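Local coordinates for putative surface anchored protein (Clostridium perfringens B, PDB 4NI6), which is a putative surface-anchored adhesin whose Ig-like repeat domain is stabilised by an autocatalytically formed internal Thr-Gln ester cross-link, probably as part of the adhesin's repetitive Ig-domain shaft, at residues A[5-10]-A[33-38]; A[53-58]-A[99-104]. One frame throughout, in Å; residues are numbered along the deposited sequence.

Contact 1: residues A[5-10]-A[33-38]; sequences TTVAAD and VKDTID
Val-33 meets Val-7 on the buried face that the two antiparallel strands share, the side chains slanting across each other with Val-33 CG1 3.8 Å from Val-7 CG2. At Lys-34 the backbones exchange two hydrogen bonds with Ala-8. In one of them Ala-8 N lies 2.9 Å from Lys-34 O and stands above the plane of that carbonyl, while Val-7 CG2 leans on the same oxygen at 3.4 Å. Asp-35 returns to the buried face. Its CG is anti to the backbone N (chi1 -163°), which swings CG toward the first strand; from there OD2 comes 3.5 Å from Thr-5 CB, and OD1 sits 3.3 Å from Thr-6 O, a pairing of two acceptors. Thr-36 and Thr-6 form the other hydrogen-bonded pair, where Thr-36 N reaches Thr-6 O at 2.9 Å in an almost straight bond (177°) and Thr-6 N answers in the plane of the Thr-36 carbonyl. Ile-37 pairs with Thr-5 without backbone hydrogen bonds between them. On the face bearing Thr-6 and Thr-36 a water lies 2.8 Å from Thr-6 OG1 and also bonds Asp-38 OD2, at 2.7 Å, linking the Thr-6 and Asp-38 side chains across the two strands. Thr-5 OG1 occupies the position between its own backbone N and carbonyl carbon (chi1 67°) and is joined covalently to Gln-135 CD. Asp-35 and Glu-102 lie close by. Through Thr-5 the strand pair carries the threonine half of the Thr-Gln ester cross-link, the defining site of this Ig-like domain.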
ATOM      1  N   THR A   5      -3.153   5.181   3.546  1.00 11.34           N
ATOM      2  CA  THR A   5      -2.821   4.851   2.147  1.00 11.70           C
ATOM      3  C   THR A   5      -4.007   5.053   1.218  1.00 10.78           C
ATOM      4  O   THR A   5      -5.146   4.921   1.638  1.00 13.59           O
ATOM      5  CB  THR A   5      -2.320   3.402   2.040  1.00 11.20           C
ATOM      6  OG1 THR A   5      -3.421   2.520   2.337  1.00 10.94           O
ATOM      7  CG2 THR A   5      -1.179   3.085   3.001  1.00 12.21           C
ATOM      8  N   THR A   6      -3.689   5.457  -0.003  1.00 10.24           N
ATOM      9  CA  THR A   6      -4.686   5.615  -1.052  1.00  9.64           C
ATOM     10  C   THR A   6      -4.169   4.947  -2.324  1.00  9.12           C
ATOM     11  O   THR A   6      -3.171   5.372  -2.906  1.00  9.49           O
ATOM     12  CB  THR A   6      -4.949   7.100  -1.335  1.00 11.68           C
ATOM     13  OG1 THR A   6      -5.217   7.789  -0.102  1.00 17.04           O
ATOM     14  CG2 THR A   6      -6.144   7.273  -2.253  1.00 14.73           C
ATOM     15  N   VAL A   7      -4.893   3.934  -2.796  1.00  9.04           N
ATOM     16  CA  VAL A   7      -4.558   3.299  -4.063  1.00  8.88           C
ATOM     17  C   VAL A   7      -5.053   4.120  -5.240  1.00  8.32           C
ATOM     18  O   VAL A   7      -6.035   4.832  -5.137  1.00 10.26           O
ATOM     19  CB  VAL A   7      -5.132   1.858  -4.116  1.00  9.14           C
ATOM     20  CG1 VAL A   7      -6.656   1.844  -4.224  1.00 10.36           C
ATOM     21  CG2 VAL A   7      -4.496   1.029  -5.217  1.00 10.67           C
ATOM     22  N   ALA A   8      -4.343   4.015  -6.360  1.00  9.04           N
ATOM     23  CA  ALA A   8      -4.824   4.547  -7.637  1.00 10.33           C
ATOM     24  C   ALA A   8      -4.729   3.430  -8.650  1.00 10.34           C
ATOM     25  O   ALA A   8      -3.685   2.775  -8.801  1.00 11.27           O
ATOM     26  CB  ALA A   8      -3.982   5.723  -8.086  1.00 12.02           C
ATOM     27  N   ALA A   9      -5.828   3.223  -9.372  1.00 10.05           N
ATOM     28  CA  ALA A   9      -5.915   2.182 -10.387  1.00 10.85           C
ATOM     29  C   ALA A   9      -6.176   2.871 -11.725  1.00 12.50           C
ATOM     30  O   ALA A   9      -7.207   3.539 -11.906  1.00 13.59           O
ATOM     31  CB  ALA A   9      -7.063   1.256 -10.040  1.00 13.13           C
ATOM     32  N   ASP A  10      -5.159   2.898 -12.580  1.00 14.91           N
ATOM     33  CA  ASP A  10      -5.225   3.716 -13.795  1.00 17.60           C
ATOM     34  C   ASP A  10      -5.575   5.185 -13.450  1.00 15.64           C
ATOM     35  O   ASP A  10      -6.240   5.874 -14.201  1.00 18.28           O
ATOM     36  CB  ASP A  10      -6.172   3.086 -14.826  1.00 22.72           C
ATOM     37  CG  ASP A  10      -5.604   1.671 -15.347  1.00 63.48           C
ATOM     38  OD1 ASP A  10      -4.195   1.369 -15.334  1.00105.42           O
ATOM     39  OD2 ASP A  10      -6.561   1.021 -16.021  1.00 47.26           O
ATOM     40  N   VAL A  33      -1.185   0.079 -11.071  1.00 10.16           N
ATOM     41  CA  VAL A  33      -1.593   0.215  -9.675  1.00  9.59           C
ATOM     42  C   VAL A  33      -0.486   0.932  -8.916  1.00  9.23           C
ATOM     43  O   VAL A  33       0.662   0.500  -8.931  1.00 10.37           O
ATOM     44  CB  VAL A  33      -1.834  -1.153  -9.015  1.00 10.36           C
ATOM     45  CG1 VAL A  33      -2.261  -0.996  -7.548  1.00 12.03           C
ATOM     46  CG2 VAL A  33      -2.892  -1.927  -9.786  1.00 11.71           C
ATOM     47  N   LYS A  34      -0.840   2.075  -8.352  1.00  8.41           N
ATOM     48  CA  LYS A  34       0.089   2.877  -7.563  1.00  8.89           C
ATOM     49  C   LYS A  34      -0.537   3.103  -6.194  1.00  8.94           C
ATOM     50  O   LYS A  34      -1.733   2.862  -5.975  1.00 11.61           O
ATOM     51  CB  LYS A  34       0.330   4.242  -8.227  1.00 13.96           C
ATOM     52  CG  LYS A  34       1.055   4.192  -9.553  1.00 16.94           C
ATOM     53  CD  LYS A  34       1.206   5.586 -10.133  1.00 29.37           C
ATOM     54  CE  LYS A  34       1.325   5.537 -11.649  1.00 43.34           C
ATOM     55  NZ  LYS A  34       2.140   6.665 -12.178  1.00 65.83           N
ATOM     56  N   ASP A  35       0.288   3.412  -5.200  1.00  9.18           N
ATOM     57  CA  ASP A  35      -0.228   3.666  -3.863  1.00  8.89           C
ATOM     58  C   ASP A  35       0.489   4.876  -3.265  1.00  8.65           C
ATOM     59  O   ASP A  35       1.704   5.036  -3.454  1.00  9.70           O
ATOM     60  CB  ASP A  35       0.051   2.453  -2.964  1.00  8.92           C
ATOM     61  CG  ASP A  35      -0.781   2.441  -1.691  1.00  8.74           C
ATOM     62  OD1 ASP A  35      -2.031   2.522  -1.833  1.00  8.94           O
ATOM     63  OD2 ASP A  35      -0.236   2.284  -0.569  1.00  9.55           O
ATOM     64  N   THR A  36      -0.303   5.766  -2.698  1.00  9.14           N
ATOM     65  CA  THR A  36       0.233   6.915  -1.949  1.00  9.29           C
ATOM     66  C   THR A  36       0.165   6.636  -0.454  1.00  9.82           C
ATOM     67  O   THR A  36      -0.861   6.178   0.059  1.00 11.56           O
ATOM     68  CB  THR A  36      -0.572   8.170  -2.286  1.00 11.81           C
ATOM     69  OG1 THR A  36      -0.463   8.391  -3.698  1.00 14.33           O
ATOM     70  CG2 THR A  36      -0.049   9.376  -1.597  1.00 15.06           C
ATOM     71  N   ILE A  37       1.276   6.887   0.250  1.00 10.29           N
ATOM     72  CA  ILE A  37       1.423   6.579   1.688  1.00 10.30           C
ATOM     73  C   ILE A  37       1.685   7.870   2.471  1.00 10.50           C
ATOM     74  O   ILE A  37       2.691   8.554   2.219  1.00 11.07           O
ATOM     75  CB  ILE A  37       2.598   5.591   1.930  1.00  9.79           C
ATOM     76  CG1 ILE A  37       2.494   4.301   1.082  1.00 11.14           C
ATOM     77  CG2 ILE A  37       2.687   5.245   3.421  1.00 11.30           C
ATOM     78  CD1 ILE A  37       3.150   4.389  -0.281  1.00 11.67           C
ATOM     79  N   ASP A  38       0.679   8.273   3.237  1.00 10.72           N
ATOM     80  CA  ASP A  38       0.842   9.393   4.163  1.00 11.17           C
ATOM     81  C   ASP A  38       1.263   8.886   5.526  1.00 11.43           C
ATOM     82  O   ASP A  38       0.548   8.118   6.159  1.00 14.16           O
ATOM     83  CB  ASP A  38      -0.476  10.144   4.271  1.00 13.46           C
ATOM     84  CG  ASP A  38      -0.881  10.778   2.957  1.00 14.63           C
ATOM     85  OD1 ASP A  38      -0.052  11.506   2.373  1.00 16.49           O
ATOM     86  OD2 ASP A  38      -1.937  10.397   2.404  1.00 18.94           O
TER
HETATM   87  O   HOH W   1      -2.843   8.099   1.413  1.00 23.59           O

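Contact 2: residues A[53-58]-A[99-104]; sequences KLMHVK and VVFENA
Phe-101 N donates to Lys-53 O over 2.8 Å, in the plane of the carbonyl, and the CA-H of Val-100 approaches the same oxygen, with CA at 3.3 Å. Lys-53 N returns a bond to Phe-101 O, and a second reciprocal pair joins Met-55 to Val-99, making a regular antiparallel register. On the face bearing Lys-53, Met-55 and Phe-101, the methionine lies across the phenyl ring at about a right angle. Its CG hangs over one ring face, 4.0 Å from the centroid of Phe-101 and displaced toward the CD2 and CE2 rim, a CH-pi contact. The chain then bends at chi2 (-59°), placing SD oblique to the ring, off its axis, 5.1 Å from its centroid, in a Met-aromatic contact. Farther along, Val-57 CG2 presses on Val-99 CG1 at 3.5 Å, tighter than usual for two carbons; Val-99 CG1 stands between its backbone N and carbonyl carbon (chi1 64°). On the reverse face, Leu-54 CD1 packs against Val-100 CG2 at 3.9 Å, the two side chains crossing at a slant. The pair forms the middle of its sheet: strand 63-74 flanks 47-57, with Lys-53 NZ bridging to Glu-65, and strand 121-139 flanks 97-106, while Val-100 packs on Val-7 of strand 3-9 and Phe-87 of strand 81-90 in the opposing sheet, and Leu-54 on Gln-90 of the latter.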
ATOM      1  N   LYS A  53       2.273  -4.646  -0.764  1.00  8.68           N
ATOM      2  CA  LYS A  53       1.715  -5.873  -1.324  1.00  9.49           C
ATOM      3  C   LYS A  53       0.339  -5.603  -1.880  1.00 10.02           C
ATOM      4  O   LYS A  53      -0.482  -4.899  -1.287  1.00 12.00           O
ATOM      5  CB  LYS A  53       1.630  -6.949  -0.264  1.00 10.63           C
ATOM      6  CG  LYS A  53       3.002  -7.417   0.204  1.00 12.25           C
ATOM      7  CD  LYS A  53       2.902  -8.439   1.311  1.00 14.67           C
ATOM      8  CE  LYS A  53       4.293  -8.861   1.765  1.00 16.12           C
ATOM      9  NZ  LYS A  53       5.037  -9.443   0.603  1.00 20.53           N
ATOM     10  N   LEU A  54       0.069  -6.177  -3.057  1.00  9.28           N
ATOM     11  CA  LEU A  54      -1.260  -6.136  -3.655  1.00  9.82           C
ATOM     12  C   LEU A  54      -1.885  -7.510  -3.419  1.00  8.51           C
ATOM     13  O   LEU A  54      -1.349  -8.516  -3.877  1.00 10.00           O
ATOM     14  CB  LEU A  54      -1.165  -5.846  -5.159  1.00 10.10           C
ATOM     15  CG  LEU A  54      -2.477  -5.657  -5.905  1.00 10.50           C
ATOM     16  CD1 LEU A  54      -3.268  -4.491  -5.337  1.00 10.00           C
ATOM     17  CD2 LEU A  54      -2.210  -5.463  -7.390  1.00 13.56           C
ATOM     18  N   MET A  55      -2.977  -7.539  -2.664  1.00  9.19           N
ATOM     19  CA  MET A  55      -3.609  -8.792  -2.229  1.00  9.72           C
ATOM     20  C   MET A  55      -4.972  -8.956  -2.903  1.00  9.46           C
ATOM     21  O   MET A  55      -5.781  -8.036  -2.883  1.00 11.15           O
ATOM     22  CB  MET A  55      -3.846  -8.726  -0.727  1.00 10.57           C
ATOM     23  CG  MET A  55      -2.595  -8.401   0.100  1.00 10.75           C
ATOM     24  SD  MET A  55      -1.209  -9.565  -0.090  1.00 12.21           S
ATOM     25  CE  MET A  55      -1.932 -10.970   0.724  1.00 15.56           C
ATOM     26  N   HIS A  56      -5.203 -10.122  -3.485  1.00 10.68           N
ATOM     27  CA  HIS A  56      -6.517 -10.513  -3.977  1.00 11.42           C
ATOM     28  C   HIS A  56      -7.369 -10.912  -2.802  1.00 11.87           C
ATOM     29  O   HIS A  56      -6.988 -11.769  -1.995  1.00 13.86           O
ATOM     30  CB  HIS A  56      -6.314 -11.654  -4.966  1.00 13.10           C
ATOM     31  CG  HIS A  56      -7.571 -12.215  -5.544  1.00 13.96           C
ATOM     32  ND1 HIS A  56      -7.603 -13.456  -6.058  1.00 32.02           N
ATOM     33  CD2 HIS A  56      -8.854 -11.702  -5.679  1.00 14.13           C
ATOM     34  CE1 HIS A  56      -8.818 -13.701  -6.584  1.00 32.07           C
ATOM     35  NE2 HIS A  56      -9.600 -12.651  -6.336  1.00 19.28           N
ATOM     36  N   VAL A  57      -8.480 -10.204  -2.626  1.00 12.21           N
ATOM     37  CA  VAL A  57      -9.427 -10.449  -1.526  1.00 13.70           C
ATOM     38  C   VAL A  57     -10.544 -11.361  -1.996  1.00 16.85           C
ATOM     39  O   VAL A  57     -11.364 -10.959  -2.826  1.00 22.53           O
ATOM     40  CB  VAL A  57     -10.083  -9.144  -1.036  1.00 16.93           C
ATOM     41  CG1 VAL A  57     -10.975  -9.405   0.171  1.00 20.32           C
ATOM     42  CG2 VAL A  57      -9.030  -8.097  -0.739  1.00 18.25           C
ATOM     43  N   LYS A  58     -10.616 -12.559  -1.430  1.00 17.21           N
ATOM     44  CA  LYS A  58     -11.649 -13.513  -1.807  1.00 22.85           C
ATOM     45  C   LYS A  58     -12.924 -13.307  -0.999  1.00 26.74           C
ATOM     46  O   LYS A  58     -12.905 -12.669   0.052  1.00 29.77           O
ATOM     47  CB  LYS A  58     -11.124 -14.936  -1.669  1.00 26.02           C
ATOM     48  CG  LYS A  58      -9.943 -15.199  -2.584  1.00 30.28           C
ATOM     49  CD  LYS A  58      -9.537 -16.654  -2.573  1.00 34.18           C
ATOM     50  CE  LYS A  58      -9.240 -17.131  -3.987  1.00 25.27           C
ATOM     51  NZ  LYS A  58      -8.974 -18.594  -4.037  1.00 27.86           N
ATOM     52  N   VAL A  99      -6.594  -5.341  -2.611  1.00  9.38           N
ATOM     53  CA  VAL A  99      -6.253  -4.332  -1.598  1.00  9.52           C
ATOM     54  C   VAL A  99      -4.743  -4.223  -1.431  1.00  8.43           C
ATOM     55  O   VAL A  99      -4.032  -5.202  -1.518  1.00  9.50           O
ATOM     56  CB  VAL A  99      -6.978  -4.649  -0.267  1.00  9.08           C
ATOM     57  CG1 VAL A  99      -6.516  -5.972   0.345  1.00 12.24           C
ATOM     58  CG2 VAL A  99      -6.853  -3.517   0.755  1.00 10.95           C
ATOM     59  N   VAL A 100      -4.313  -2.987  -1.199  1.00  8.73           N
ATOM     60  CA  VAL A 100      -2.891  -2.712  -0.952  1.00  8.73           C
ATOM     61  C   VAL A 100      -2.569  -2.667   0.531  1.00  8.31           C
ATOM     62  O   VAL A 100      -3.301  -2.029   1.291  1.00  9.49           O
ATOM     63  CB  VAL A 100      -2.454  -1.394  -1.589  1.00  9.70           C
ATOM     64  CG1 VAL A 100      -0.979  -1.097  -1.304  1.00 10.21           C
ATOM     65  CG2 VAL A 100      -2.699  -1.402  -3.097  1.00 11.85           C
ATOM     66  N   PHE A 101      -1.568  -3.463   0.902  1.00  8.57           N
ATOM     67  CA  PHE A 101      -0.963  -3.435   2.236  1.00  9.12           C
ATOM     68  C   PHE A 101       0.380  -2.686   2.151  1.00  8.63           C
ATOM     69  O   PHE A 101       1.103  -2.799   1.159  1.00  9.76           O
ATOM     70  CB  PHE A 101      -0.678  -4.852   2.656  1.00  9.61           C
ATOM     71  CG  PHE A 101      -1.866  -5.646   3.130  1.00  9.99           C
ATOM     72  CD1 PHE A 101      -3.165  -5.159   3.078  1.00  9.99           C
ATOM     73  CD2 PHE A 101      -1.660  -6.933   3.620  1.00 11.23           C
ATOM     74  CE1 PHE A 101      -4.237  -5.926   3.508  1.00 11.27           C
ATOM     75  CE2 PHE A 101      -2.728  -7.708   4.066  1.00 12.83           C
ATOM     76  CZ  PHE A 101      -4.018  -7.209   3.998  1.00 12.67           C
ATOM     77  N   GLU A 102       0.763  -1.988   3.241  1.00  9.41           N
ATOM     78  CA  GLU A 102       2.073  -1.308   3.320  1.00  9.69           C
ATOM     79  C   GLU A 102       2.702  -1.543   4.690  1.00 10.14           C
ATOM     80  O   GLU A 102       1.992  -1.586   5.693  1.00 11.37           O
ATOM     81  CB  GLU A 102       1.899   0.194   3.150  1.00  9.74           C
ATOM     82  CG  GLU A 102       1.443   0.642   1.779  1.00  9.16           C
ATOM     83  CD  GLU A 102       2.485   0.552   0.663  1.00  9.34           C
ATOM     84  OE1 GLU A 102       2.122   0.875  -0.510  1.00 10.31           O
ATOM     85  OE2 GLU A 102       3.594   0.041   0.871  1.00  9.44           O
ATOM     86  N   ASN A 103       3.999  -1.802   4.673  1.00  9.15           N
ATOM     87  CA  ASN A 103       4.779  -2.025   5.883  1.00 10.08           C
ATOM     88  C   ASN A 103       6.075  -1.241   5.748  1.00 10.30           C
ATOM     89  O   ASN A 103       6.880  -1.481   4.851  1.00 11.79           O
ATOM     90  CB  ASN A 103       5.078  -3.488   5.971  1.00 12.26           C
ATOM     91  CG  ASN A 103       5.752  -3.867   7.266  1.00 18.49           C
ATOM     92  OD1 ASN A 103       5.113  -4.348   8.196  1.00 30.18           O
ATOM     93  ND2 ASN A 103       7.049  -3.616   7.345  1.00 24.58           N
ATOM     94  N   ALA A 104       6.308  -0.341   6.708  1.00 10.46           N
ATOM     95  CA  ALA A 104       7.552   0.459   6.744  1.00 10.18           C
ATOM     96  C   ALA A 104       8.366   0.024   7.959  1.00  9.59           C
ATOM     97  O   ALA A 104       7.878   0.071   9.085  1.00 11.70           O
ATOM     98  CB  ALA A 104       7.234   1.937   6.887  1.00 11.20           C
TER

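Overall arrangement
Contacts 1 and 2 belong to the two facing sheets of the Ig-like sandwich, their centres 11 Å apart, and they follow one another along the chain. They meet through the buried faces. Val-7 CG2 of contact 1 packs on Val-100 CG2 of contact 2 at 3.7 Å, and Asp-35 OD2 lies 3.5 Å from Val-100 CG1. Beside these, the carboxyl groups of Asp-35 and Glu-102 come together, OD2 to OE1 at 2.7 Å. The ester linkage lies beside this meeting point: Thr-5 of contact 1 is bonded to Gln-135 on strand 121-139, which neighbours segment 99-104, so the cross-link covalently joins the two sheets.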